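Probable ferredoxin-dependent nitrite reductase NirA (Mycobacterium tuberculosis, PDB 1ZJ8) reduces sulfite to sulfide with electrons from ferredoxin, using a siroheme and a [4Fe-4S] cluster, probably as a step in making sulfur-containing amino acids and cofactors. Local coordinates at residues A[267-271]-A[327-332]; A[193-198]-A[274-278]; A[485-489]-A[535-540]; A[261-265]-A[515-519]. One frame throughout, in Å; residues are numbered along the deposited sequence.

Contact 1. Residues A[267-271]-A[327-332]; sequences RVGAW and LIDGPA
Arg267 and Gly330 meet through a side-chain-to-backbone hydrogen bond, in which Arg267 NH2 donates an N-H to Gly330 O at 2.8 Å. The donor stands above the carbonyl plane, 56° out of it, and the guanidinium lies over the backbone that follows: Ala332 N sits over the centre of one guanidinium face and Pro331 C nearer its rim. A bend at chi3 (47°) turns the arginine chain into this position, with Ala332 CB packed against CD and NE. The remaining hydrogen bonds are between main chains. Gly330 N donates to Gly269 O at 2.9 Å, and Trp271 N to Ile328 O at 2.9 Å with an angle of 168° at the hydrogen. Ala270 and Asp329 face each other between these bonds as an antiparallel non-hydrogen-bonded pair. Gly269 has a positive phi, and Gly330 CA packs against Trp271 CB at 3.9 Å. On the flank of Ala270, its CB meets Leu327 CD1 at 3.8 Å. Second-shell charges hold the polar ends, since Asp251 forms a salt bridge with Arg267 NE and Arg315 one with Asp329 OD1. The short, weakly bonded strand 328-329 is the outermost strand of a mixed sheet, beside strand 266-272, whose other neighbour is strand 249-254, while helix 311-323 packs against Val268 and Leu327.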
# COMPACT_ATOMS: atom_id res chain seq x y z
N ARG A 267 -0.26 -19.27 -6.57
CA ARG A 267 0.06 -19.45 -7.98
C ARG A 267 -1.05 -20.15 -8.75
O ARG A 267 -1.47 -21.25 -8.41
CB ARG A 267 1.33 -20.28 -8.12
CG ARG A 267 2.55 -19.64 -7.50
CD ARG A 267 3.84 -20.12 -8.12
NE ARG A 267 3.77 -20.08 -9.59
CZ ARG A 267 3.78 -21.15 -10.39
NH1 ARG A 267 3.83 -22.38 -9.89
NH2 ARG A 267 3.71 -21.00 -11.70
N VAL A 268 -1.47 -19.54 -9.84
CA VAL A 268 -2.40 -20.17 -10.76
C VAL A 268 -1.71 -21.30 -11.53
O VAL A 268 -2.37 -22.19 -12.08
CB VAL A 268 -2.99 -19.12 -11.71
CG1 VAL A 268 -3.91 -19.78 -12.74
CG2 VAL A 268 -3.73 -18.02 -10.91
N GLY A 269 -0.37 -21.26 -11.57
CA GLY A 269 0.45 -22.24 -12.28
C GLY A 269 0.72 -21.86 -13.73
O GLY A 269 1.14 -22.72 -14.52
N ALA A 270 0.54 -20.57 -14.04
CA ALA A 270 0.49 -20.09 -15.41
C ALA A 270 1.64 -19.14 -15.73
O ALA A 270 2.09 -18.37 -14.86
CB ALA A 270 -0.84 -19.38 -15.67
N TRP A 271 2.09 -19.19 -16.99
CA TRP A 271 3.05 -18.23 -17.57
C TRP A 271 2.32 -17.40 -18.62
O TRP A 271 1.59 -17.93 -19.44
CB TRP A 271 4.24 -18.98 -18.20
CG TRP A 271 5.36 -18.11 -18.79
CD1 TRP A 271 6.45 -17.59 -18.12
CD2 TRP A 271 5.50 -17.71 -20.17
NE1 TRP A 271 7.25 -16.88 -19.00
CE2 TRP A 271 6.70 -16.94 -20.26
CE3 TRP A 271 4.74 -17.92 -21.33
CZ2 TRP A 271 7.15 -16.38 -21.47
CZ3 TRP A 271 5.20 -17.37 -22.54
CH2 TRP A 271 6.39 -16.60 -22.59
N LEU A 327 -4.33 -21.31 -20.51
CA LEU A 327 -3.11 -20.59 -20.19
C LEU A 327 -1.99 -21.59 -20.29
O LEU A 327 -2.20 -22.77 -20.03
CB LEU A 327 -3.15 -20.03 -18.78
CG LEU A 327 -4.16 -18.92 -18.55
CD1 LEU A 327 -4.30 -18.61 -17.06
CD2 LEU A 327 -3.72 -17.69 -19.32
N ILE A 328 -0.81 -21.11 -20.66
CA ILE A 328 0.39 -21.94 -20.71
C ILE A 328 0.85 -22.21 -19.27
O ILE A 328 0.81 -21.32 -18.44
CB ILE A 328 1.52 -21.24 -21.50
CG1 ILE A 328 1.07 -20.94 -22.94
CG2 ILE A 328 2.82 -22.06 -21.48
CD1 ILE A 328 0.85 -19.43 -23.21
N ASP A 329 1.23 -23.46 -18.98
CA ASP A 329 1.78 -23.83 -17.68
C ASP A 329 3.14 -23.16 -17.51
O ASP A 329 3.89 -22.99 -18.48
CB ASP A 329 1.97 -25.36 -17.57
CG ASP A 329 0.66 -26.13 -17.36
OD1 ASP A 329 -0.42 -25.54 -17.10
OD2 ASP A 329 0.73 -27.37 -17.45
N GLY A 330 3.47 -22.80 -16.27
CA GLY A 330 4.77 -22.19 -15.99
C GLY A 330 5.23 -22.45 -14.58
O GLY A 330 4.45 -22.80 -13.73
N PRO A 331 6.54 -22.29 -14.35
CA PRO A 331 7.09 -22.38 -13.00
C PRO A 331 6.96 -21.12 -12.16
O PRO A 331 6.63 -20.03 -12.66
CB PRO A 331 8.59 -22.64 -13.26
CG PRO A 331 8.87 -21.94 -14.54
CD PRO A 331 7.59 -22.04 -15.36
N ALA A 332 7.24 -21.30 -10.88
CA ALA A 332 7.40 -20.22 -9.93
C ALA A 332 8.85 -19.77 -9.98
O ALA A 332 9.73 -20.56 -10.26
CB ALA A 332 7.04 -20.70 -8.54

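Contact 2. Residues A[193-198]-A[274-278]; sequences LDPTWA and LGEVP
Leu274 reaches Pro195 because its CG stands anti to the backbone N (chi1 -175°), which sends both methyl branches across to the other segment. Leu274 CD1 comes to 3.6 Å from Pro195 CA and also touches Ala198 CB, while Leu274 CD2 lies 3.7 Å from Asp194 O. Trp197 has the same kind of first torsion, chi1 -176°, and its six-membered ring is carried out over the start of the opposing helix. There Trp197 CZ3 approaches Pro278 CG at 3.8 Å, the indole and the proline ring crossing at about a right angle, and the same atom lies near Leu274 O. This is the packing of two helix beginnings: Pro195 occupies the N-cap position of helix 196-206, and a 3-10 turn through Leu274 leads into helix 277-291. An Asx turn sets up the first of them, with Thr196 N donating to Asp194 OD1 at 3.0 Å from above the carboxylate plane. Between the helices, Ala198 CB fits against Val277 CG1 at 3.7 Å and lies beside the ring of Pro278, a small side chain that allows the two backbones to come close. Leu250 of strand 249-254 touches Leu193, Pro195, Leu274 and Val277, and Ile223 of strand 219-224 meets both Pro195 and Val277.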
# COMPACT_ATOMS: atom_id res chain seq x y z
N LEU A 193 12.31 -8.93 -16.73
CA LEU A 193 11.94 -8.01 -17.82
C LEU A 193 11.34 -6.66 -17.28
O LEU A 193 11.26 -6.44 -16.06
CB LEU A 193 10.99 -8.71 -18.80
CG LEU A 193 9.51 -8.85 -18.44
CD1 LEU A 193 8.78 -9.50 -19.58
CD2 LEU A 193 9.32 -9.63 -17.18
N ASP A 194 10.95 -5.75 -18.17
CA ASP A 194 10.26 -4.52 -17.77
C ASP A 194 8.83 -4.58 -18.25
O ASP A 194 8.56 -4.33 -19.43
CB ASP A 194 10.91 -3.26 -18.33
CG ASP A 194 10.18 -1.99 -17.89
OD1 ASP A 194 9.30 -2.07 -17.02
OD2 ASP A 194 10.48 -0.89 -18.40
N PRO A 195 7.89 -4.85 -17.35
CA PRO A 195 6.54 -5.04 -17.78
C PRO A 195 5.75 -3.73 -17.72
O PRO A 195 4.51 -3.76 -17.77
CB PRO A 195 6.02 -6.04 -16.76
CG PRO A 195 6.67 -5.60 -15.49
CD PRO A 195 7.97 -4.92 -15.88
N THR A 196 6.44 -2.59 -17.60
CA THR A 196 5.77 -1.30 -17.51
C THR A 196 4.70 -1.16 -18.59
O THR A 196 3.59 -0.74 -18.30
CB THR A 196 6.72 -0.14 -17.69
OG1 THR A 196 7.75 -0.23 -16.72
CG2 THR A 196 5.96 1.18 -17.53
N TRP A 197 5.04 -1.54 -19.81
CA TRP A 197 4.07 -1.55 -20.89
C TRP A 197 2.71 -2.13 -20.50
O TRP A 197 1.67 -1.60 -20.92
CB TRP A 197 4.58 -2.34 -22.07
CG TRP A 197 3.65 -2.27 -23.22
CD1 TRP A 197 3.61 -1.32 -24.19
CD2 TRP A 197 2.60 -3.20 -23.53
NE1 TRP A 197 2.62 -1.60 -25.10
CE2 TRP A 197 1.98 -2.75 -24.71
CE3 TRP A 197 2.14 -4.38 -22.93
CZ2 TRP A 197 0.90 -3.42 -25.29
CZ3 TRP A 197 1.08 -5.06 -23.51
CH2 TRP A 197 0.48 -4.57 -24.68
N ALA A 198 2.69 -3.21 -19.73
CA ALA A 198 1.42 -3.84 -19.36
C ALA A 198 0.61 -2.93 -18.45
O ALA A 198 -0.61 -2.83 -18.57
CB ALA A 198 1.65 -5.20 -18.70
N LEU A 274 4.40 -10.97 -21.98
CA LEU A 274 4.06 -9.58 -21.67
C LEU A 274 2.86 -9.01 -22.47
O LEU A 274 2.05 -8.25 -21.91
CB LEU A 274 5.30 -8.69 -21.84
CG LEU A 274 5.14 -7.23 -21.43
CD1 LEU A 274 4.63 -7.07 -19.98
CD2 LEU A 274 6.46 -6.50 -21.60
N GLY A 275 2.75 -9.38 -23.74
CA GLY A 275 1.66 -8.90 -24.61
C GLY A 275 0.24 -9.28 -24.17
O GLY A 275 -0.70 -8.56 -24.42
N GLU A 276 0.11 -10.42 -23.49
CA GLU A 276 -1.19 -10.96 -23.09
C GLU A 276 -1.59 -10.54 -21.66
O GLU A 276 -2.69 -10.90 -21.20
CB GLU A 276 -1.16 -12.51 -23.21
CG GLU A 276 -1.41 -13.12 -24.63
CD GLU A 276 -0.93 -14.60 -24.80
OE1 GLU A 276 -0.82 -15.38 -23.81
OE2 GLU A 276 -0.65 -14.99 -25.96
N VAL A 277 -0.74 -9.77 -20.98
CA VAL A 277 -0.95 -9.43 -19.56
C VAL A 277 -2.21 -8.59 -19.34
O VAL A 277 -3.04 -8.96 -18.50
CB VAL A 277 0.33 -8.80 -18.89
CG1 VAL A 277 0.04 -8.32 -17.45
CG2 VAL A 277 1.48 -9.80 -18.87
N PRO A 278 -2.36 -7.47 -20.05
CA PRO A 278 -3.59 -6.66 -19.94
C PRO A 278 -4.89 -7.48 -20.14
O PRO A 278 -5.90 -7.27 -19.43
CB PRO A 278 -3.42 -5.62 -21.05
CG PRO A 278 -1.96 -5.46 -21.23
CD PRO A 278 -1.38 -6.84 -20.97

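Contact 3. Residues A[485-489]-A[535-540]; sequences DIGFK and YIDRVV
Ile536 points the end of its side chain at the edge of the Phe488 ring: Ile536 CD1 lies in the ring plane, 3.4 Å from Phe488 CZ. The methyl therefore meets the rim of the aromatic ring rather than a face. Ile486 comes to the same methyl from two residues earlier in the strand, its own CD1 standing 3.7 Å from Ile536 CD1 as the two chains cross obliquely. With chi2 at 179° the Ile486 side chain is extended, and this carries its CD1 on to meet Val539 CG1 tip to tip at 4.0 Å. Tyr535 brings its ring in from one helix position earlier. Tyr535 CE2 lies 4.3 Å from Ile486 CG2, which sits at the edge of the tyrosine ring, and Tyr535 CD2 approaches Phe488 CZ. The interface is wholly apolar and buried, while the hydroxyl of Tyr535 is hydrogen-bonded to Leu565 O. This is helix-on-sheet packing: the axes of strand 486-489 and helix 535-540 pass 11.5 Å apart, roughly antiparallel at 148°. Strand 486-494 lies inside the sheet between strands 469-472 and 500-508, and helix 532-545 rests on it, with Leu452 of helix 442-455 touching Ile536 and Phe553 of helix 553-559 touching Ile486.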
# COMPACT_ATOMS: atom_id res chain seq x y z
N ASP A 485 8.47 -8.54 11.15
CA ASP A 485 9.13 -9.21 12.26
C ASP A 485 8.45 -8.75 13.55
O ASP A 485 8.11 -9.59 14.37
CB ASP A 485 10.63 -8.93 12.25
CG ASP A 485 11.35 -9.59 11.08
OD1 ASP A 485 10.85 -10.62 10.54
OD2 ASP A 485 12.41 -9.06 10.67
N ILE A 486 8.22 -7.45 13.70
CA ILE A 486 7.43 -6.93 14.80
C ILE A 486 6.25 -6.10 14.27
O ILE A 486 6.42 -4.97 13.84
CB ILE A 486 8.28 -6.08 15.74
CG1 ILE A 486 9.55 -6.84 16.12
CG2 ILE A 486 7.48 -5.70 16.99
CD1 ILE A 486 10.47 -6.09 17.02
N GLY A 487 5.05 -6.67 14.31
CA GLY A 487 3.86 -5.98 13.83
C GLY A 487 3.04 -5.52 15.01
O GLY A 487 2.96 -6.22 16.02
N PHE A 488 2.44 -4.34 14.90
CA PHE A 488 1.62 -3.80 15.98
C PHE A 488 0.22 -3.53 15.46
O PHE A 488 0.06 -2.82 14.46
CB PHE A 488 2.24 -2.52 16.54
CG PHE A 488 3.53 -2.73 17.26
CD1 PHE A 488 3.55 -2.99 18.61
CD2 PHE A 488 4.75 -2.67 16.59
CE1 PHE A 488 4.74 -3.18 19.28
CE2 PHE A 488 5.95 -2.87 17.27
CZ PHE A 488 5.94 -3.12 18.61
N LYS A 489 -0.79 -4.10 16.13
CA LYS A 489 -2.19 -3.85 15.77
C LYS A 489 -2.81 -3.02 16.87
O LYS A 489 -3.03 -3.51 17.99
CB LYS A 489 -2.99 -5.16 15.60
CG LYS A 489 -4.51 -4.96 15.27
CD LYS A 489 -5.25 -6.29 14.94
CE LYS A 489 -5.02 -7.39 16.00
NZ LYS A 489 -5.63 -8.69 15.59
N TYR A 535 9.44 -1.92 24.82
CA TYR A 535 9.18 -3.29 24.38
C TYR A 535 10.12 -3.76 23.28
O TYR A 535 10.70 -4.84 23.37
CB TYR A 535 7.73 -3.42 23.90
CG TYR A 535 7.50 -4.74 23.22
CD1 TYR A 535 7.08 -5.84 23.94
CD2 TYR A 535 7.74 -4.88 21.87
CE1 TYR A 535 6.90 -7.05 23.33
CE2 TYR A 535 7.56 -6.08 21.25
CZ TYR A 535 7.14 -7.16 21.97
OH TYR A 535 6.95 -8.38 21.34
N ILE A 536 10.25 -2.96 22.22
CA ILE A 536 11.15 -3.27 21.11
C ILE A 536 12.57 -3.49 21.62
O ILE A 536 13.24 -4.45 21.24
CB ILE A 536 11.22 -2.13 20.06
CG1 ILE A 536 9.88 -1.87 19.39
CG2 ILE A 536 12.24 -2.46 18.97
CD1 ILE A 536 9.35 -3.03 18.69
N ASP A 537 13.04 -2.57 22.47
CA ASP A 537 14.36 -2.66 23.07
C ASP A 537 14.51 -3.98 23.83
O ASP A 537 15.46 -4.73 23.59
CB ASP A 537 14.57 -1.48 24.02
CG ASP A 537 15.90 -1.55 24.78
OD1 ASP A 537 16.84 -0.81 24.41
OD2 ASP A 537 16.00 -2.32 25.75
N ARG A 538 13.56 -4.26 24.72
CA ARG A 538 13.56 -5.49 25.51
C ARG A 538 13.71 -6.69 24.58
O ARG A 538 14.68 -7.43 24.70
CB ARG A 538 12.27 -5.58 26.33
CG ARG A 538 12.16 -6.76 27.29
CD ARG A 538 11.10 -6.49 28.36
NE ARG A 538 9.76 -6.19 27.83
CZ ARG A 538 9.11 -5.02 27.92
NH1 ARG A 538 9.64 -3.93 28.49
NH2 ARG A 538 7.88 -4.91 27.40
N VAL A 539 12.78 -6.83 23.64
CA VAL A 539 12.70 -8.03 22.81
C VAL A 539 13.90 -8.20 21.88
O VAL A 539 14.37 -9.32 21.67
CB VAL A 539 11.38 -8.05 21.97
CG1 VAL A 539 11.49 -7.23 20.69
CG2 VAL A 539 11.00 -9.48 21.63
N VAL A 540 14.39 -7.10 21.35
CA VAL A 540 15.51 -7.13 20.42
C VAL A 540 16.79 -7.47 21.18
O VAL A 540 17.67 -8.13 20.66
CB VAL A 540 15.64 -5.80 19.64
CG1 VAL A 540 16.95 -5.73 18.87
CG2 VAL A 540 14.44 -5.61 18.68

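Contact 4. Residues A[261-265]-A[515-519]; sequences NPMLA and DAGFG
Phe518 reaches across to Pro262 and Leu264 from a loop in which glycines directly precede and follow it. From CB, the first torsion (chi1 -54°) sets CG anti to the carbonyl carbon and directs the ring at the 261-265 segment. Beyond CG, Phe518 CD1 comes within 4.2 Å of Pro262 CB, and CE1 draws closer to that carbon while also approaching Leu264 CD2. On the other side of the ring, CE2 lies near Pro262 CB and Pro262 O. Phe518 CZ, at the tip, lies 3.6 Å from Met263 N and 3.8 Å from Leu264 CG. The ring consequently presents one face to the proline in a CH-pi contact, in which Pro262 CB stands 3.8 Å from the centroid of the Phe518 ring and only 14° off its normal, and turns its edge to the backbone beyond. Leu264 slides past the phenylalanine in the opposite direction, and Leu264 CD1 meets Ala516 CB at 3.9 Å. The contact thus depends on apolar packing, with the two backbones kept 8.0 Å apart between Pro262 CA and Phe518 CA. The touching parts, 262-264 and 516-518, run in almost opposite directions, 173° apart. One loop links strand 249-254 to strand 266-272 and the other strand 500-508 to strand 520-528, so the pairing joins loops of two different mixed sheets; Gln482 touches both Pro262 and Phe518, and helix 302-309 packs against Met263.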
# COMPACT_ATOMS: atom_id res chain seq x y z
N ASN A 261 -8.76 -11.01 8.40
CA ASN A 261 -8.59 -12.42 7.98
C ASN A 261 -7.55 -12.61 6.86
O ASN A 261 -7.90 -12.65 5.68
CB ASN A 261 -9.95 -13.00 7.56
CG ASN A 261 -10.07 -14.47 7.91
OD1 ASN A 261 -9.18 -15.26 7.61
ND2 ASN A 261 -11.17 -14.84 8.55
N PRO A 262 -6.26 -12.75 7.23
CA PRO A 262 -5.18 -12.72 6.25
C PRO A 262 -5.07 -13.99 5.43
O PRO A 262 -5.35 -15.06 5.94
CB PRO A 262 -3.93 -12.58 7.13
CG PRO A 262 -4.28 -13.28 8.38
CD PRO A 262 -5.75 -12.98 8.59
N MET A 263 -4.65 -13.86 4.18
CA MET A 263 -4.49 -15.00 3.27
C MET A 263 -3.47 -14.70 2.17
O MET A 263 -3.56 -13.67 1.47
CB MET A 263 -5.82 -15.34 2.60
CG MET A 263 -6.92 -15.86 3.50
SD MET A 263 -8.44 -16.27 2.58
CE MET A 263 -7.75 -17.41 1.32
N LEU A 264 -2.50 -15.60 1.99
CA LEU A 264 -1.52 -15.49 0.92
C LEU A 264 -2.12 -15.80 -0.46
O LEU A 264 -2.76 -16.84 -0.66
CB LEU A 264 -0.33 -16.43 1.17
CG LEU A 264 0.54 -16.17 2.39
CD1 LEU A 264 1.55 -17.29 2.55
CD2 LEU A 264 1.22 -14.82 2.29
N ALA A 265 -1.90 -14.92 -1.42
CA ALA A 265 -2.23 -15.21 -2.80
C ALA A 265 -1.40 -16.40 -3.28
O ALA A 265 -0.29 -16.63 -2.81
CB ALA A 265 -2.00 -13.98 -3.70
N ASP A 515 9.11 -19.13 2.15
CA ASP A 515 8.20 -19.66 3.18
C ASP A 515 7.41 -18.54 3.85
O ASP A 515 7.38 -18.42 5.08
CB ASP A 515 8.97 -20.46 4.23
CG ASP A 515 9.81 -21.56 3.63
OD1 ASP A 515 9.41 -22.13 2.58
OD2 ASP A 515 10.88 -21.86 4.20
N ALA A 516 6.78 -17.72 3.00
CA ALA A 516 5.96 -16.61 3.47
C ALA A 516 4.93 -17.16 4.46
O ALA A 516 4.26 -18.15 4.19
CB ALA A 516 5.25 -15.94 2.31
N GLY A 517 4.84 -16.51 5.61
CA GLY A 517 3.88 -16.88 6.62
C GLY A 517 3.61 -15.68 7.49
O GLY A 517 4.40 -14.73 7.53
N PHE A 518 2.50 -15.72 8.20
CA PHE A 518 2.12 -14.60 9.06
C PHE A 518 2.79 -14.71 10.42
O PHE A 518 3.37 -15.75 10.77
CB PHE A 518 0.61 -14.50 9.16
CG PHE A 518 -0.05 -14.44 7.82
CD1 PHE A 518 0.16 -13.33 7.00
CD2 PHE A 518 -0.82 -15.50 7.36
CE1 PHE A 518 -0.43 -13.27 5.75
CE2 PHE A 518 -1.40 -15.46 6.11
CZ PHE A 518 -1.21 -14.34 5.29
N GLY A 519 2.74 -13.62 11.18
CA GLY A 519 3.36 -13.56 12.50
C GLY A 519 2.46 -14.20 13.53
O GLY A 519 1.25 -14.29 13.31

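Contacts 1 and 2 belong to one sheet and its helices, with centres 16 Å apart: strand 266-272, paired in contact 1, leads directly toward helix 277-291, which begins in contact 2. Contact 3 belongs to the other mixed sheet, its centre 38 Å from that of contact 1. Contact 4 bridges the two, since 261-265 runs into the strand of contact 1 and 515-519 precedes the last strand of contact 3's sheet; its nearest atoms lie about 6 Å from contact 3. Contacts 3 and 4 approach the cofactors: the Pro262 side chain is about 8 Å from the siroheme, and that of Phe488 about 10 Å from the iron-sulfur cluster. Contacts 1 and 2 lie away from these sites.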